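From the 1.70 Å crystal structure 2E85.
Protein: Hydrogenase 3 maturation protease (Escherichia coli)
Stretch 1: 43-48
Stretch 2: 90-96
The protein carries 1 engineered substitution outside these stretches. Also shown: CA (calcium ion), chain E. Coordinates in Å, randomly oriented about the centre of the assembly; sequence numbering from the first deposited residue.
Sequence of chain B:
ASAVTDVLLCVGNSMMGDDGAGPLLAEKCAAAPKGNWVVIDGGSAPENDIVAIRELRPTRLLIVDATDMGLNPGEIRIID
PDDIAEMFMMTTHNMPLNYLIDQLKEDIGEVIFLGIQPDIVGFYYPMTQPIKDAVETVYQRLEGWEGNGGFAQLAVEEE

Stretch 1, residues 43-48: GSAPEN
Stretch 2 (90-96) MTTHNMP

Two irregular segments of one chain meet in a small contact, 275 Å² buried over both sides, centred on one side-chain hydrogen bond between Glu-47 and Thr-91 and flanked by apolar touches and a bridging water. The backbones come nearest at Ala-45 and Thr-92, CA to CA 6.0 Å. Stretch 1 runs through phi/psi -66/-36 (Ser-44), -127/129 (Ala-45), -76/-20 (Pro-46) and -50/-45 (Glu-47); CA-to-CB of Ala-45, Glu-47, Thr-91 and Thr-92 points toward the other stretch. Thr-91 to Asn-94 form a type I β turn (Thr-92 -61/-17, His-93 -101/11), closed by the hydrogen bond from Asn-94 N to Thr-91 O (2.9 Å); Asn-94 adopts 60/31, and Thr-91 N donates to Met-95 O (2.9 Å). Thr-91 OG1 (chi1 70°, p) accepts from His-93 N and Met-95 N, each 3.2 Å away, and donates its own proton to Glu-47 OE2 at 2.6 Å, a short bond to a carboxylate oxygen. Glu-47 (chi1 -74°, m; chi2 94°; chi3 -39°) also brings OE2 to 3.5 Å from Met-95 CB, near the edge of the His-93 ring. Ala-45 CB packs 3.8 Å from Thr-92 CG2 (chi1 t) and 3.5 Å from His-93 NE2 (chi1 m, chi2 -58°); Pro-46 CG lies 3.9 Å from Thr-91 CG2. Water 1 donates to Ser-44 O (2.8 Å) and accepts from Thr-92 N (2.9 Å). Calcium binds Ala-45 O (2.3 Å) and Asn-48 OD1 (2.2 Å).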

# COMPACT_ATOMS: atom_id res chain seq x y z
N GLY B 43 11.57 -2.57 9.44
CA GLY B 43 11.55 -4.00 9.10
C GLY B 43 11.21 -4.24 7.63
O GLY B 43 11.47 -3.41 6.76
N SER B 44 10.61 -5.41 7.40
CA SER B 44 10.41 -5.96 6.06
C SER B 44 9.48 -5.18 5.15
O SER B 44 9.70 -5.16 3.93
CB SER B 44 9.90 -7.40 6.18
OG SER B 44 10.88 -8.19 6.81
N ALA B 45 8.42 -4.61 5.72
CA ALA B 45 7.35 -3.98 4.94
C ALA B 45 7.15 -2.57 5.43
O ALA B 45 7.00 -2.37 6.63
CB ALA B 45 6.05 -4.74 5.13
N PRO B 46 7.14 -1.59 4.50
CA PRO B 46 6.79 -0.21 4.90
C PRO B 46 5.28 0.04 5.14
O PRO B 46 4.93 1.03 5.81
CB PRO B 46 7.29 0.62 3.71
CG PRO B 46 7.13 -0.33 2.53
CD PRO B 46 7.54 -1.67 3.08
N GLU B 47 4.41 -0.83 4.61
CA GLU B 47 2.95 -0.61 4.71
C GLU B 47 2.46 -0.30 6.11
O GLU B 47 1.65 0.62 6.29
CB GLU B 47 2.13 -1.77 4.14
CG GLU B 47 2.14 -1.81 2.65
CD GLU B 47 3.23 -2.71 2.11
OE1 GLU B 47 4.37 -2.74 2.69
OE2 GLU B 47 2.94 -3.36 1.08
N ASN B 48 2.93 -1.06 7.09
CA ASN B 48 2.44 -0.91 8.45
C ASN B 48 3.17 0.19 9.25
O ASN B 48 2.95 0.35 10.45
CB ASN B 48 2.50 -2.26 9.18
CG ASN B 48 3.92 -2.69 9.50
OD1 ASN B 48 4.86 -2.33 8.80
ND2 ASN B 48 4.08 -3.47 10.58
N MET B 90 8.41 -3.08 -6.03
CA MET B 90 7.34 -3.63 -5.17
C MET B 90 7.74 -3.77 -3.70
O MET B 90 8.90 -3.98 -3.36
CB MET B 90 6.88 -5.01 -5.70
CG MET B 90 6.54 -5.09 -7.18
SD MET B 90 4.95 -4.28 -7.54
CE MET B 90 5.42 -2.97 -8.57
N THR B 91 6.76 -3.66 -2.81
CA THR B 91 7.00 -4.04 -1.43
C THR B 91 6.96 -5.57 -1.34
O THR B 91 6.63 -6.24 -2.32
CB THR B 91 5.93 -3.46 -0.47
OG1 THR B 91 4.68 -4.10 -0.70
CG2 THR B 91 5.76 -1.95 -0.69
N THR B 92 7.27 -6.09 -0.16
CA THR B 92 7.23 -7.54 0.08
C THR B 92 5.80 -8.10 -0.12
O THR B 92 5.62 -9.32 -0.30
CB THR B 92 7.79 -7.92 1.48
OG1 THR B 92 7.88 -9.35 1.58
CG2 THR B 92 6.90 -7.40 2.59
N HIS B 93 4.80 -7.21 -0.12
CA HIS B 93 3.40 -7.64 -0.26
C HIS B 93 2.89 -7.44 -1.68
O HIS B 93 1.68 -7.52 -1.95
CB HIS B 93 2.50 -6.89 0.75
CG HIS B 93 2.90 -7.13 2.17
ND1 HIS B 93 2.93 -8.40 2.72
CD2 HIS B 93 3.27 -6.28 3.16
CE1 HIS B 93 3.32 -8.32 3.98
NE2 HIS B 93 3.53 -7.05 4.27
N ASN B 94 3.84 -7.14 -2.57
CA ASN B 94 3.54 -6.82 -3.96
C ASN B 94 2.65 -5.60 -4.16
O ASN B 94 1.91 -5.51 -5.14
CB ASN B 94 3.03 -8.03 -4.74
CG ASN B 94 4.17 -8.96 -5.17
OD1 ASN B 94 4.05 -10.17 -5.12
ND2 ASN B 94 5.28 -8.38 -5.59
N MET B 95 2.75 -4.64 -3.25
CA MET B 95 2.19 -3.32 -3.47
C MET B 95 3.21 -2.49 -4.26
O MET B 95 4.40 -2.50 -3.92
CB MET B 95 1.80 -2.68 -2.12
CG MET B 95 2.25 -1.31 -1.79
SD MET B 95 0.91 -0.51 -0.85
CE MET B 95 -0.21 -0.66 -2.29
N PRO B 96 2.77 -1.79 -5.32
CA PRO B 96 3.75 -0.94 -6.00
C PRO B 96 4.26 0.19 -5.10
O PRO B 96 3.48 0.93 -4.50
CB PRO B 96 2.98 -0.39 -7.21
CG PRO B 96 1.54 -0.66 -6.93
CD PRO B 96 1.45 -1.77 -5.96
CA CA E . 7.09 -2.20 8.87
O HOH W 1 8.82 -4.28 1.44
O HOH W 2 7.28 -4.65 8.59
O HOH W 3 7.05 -2.96 11.25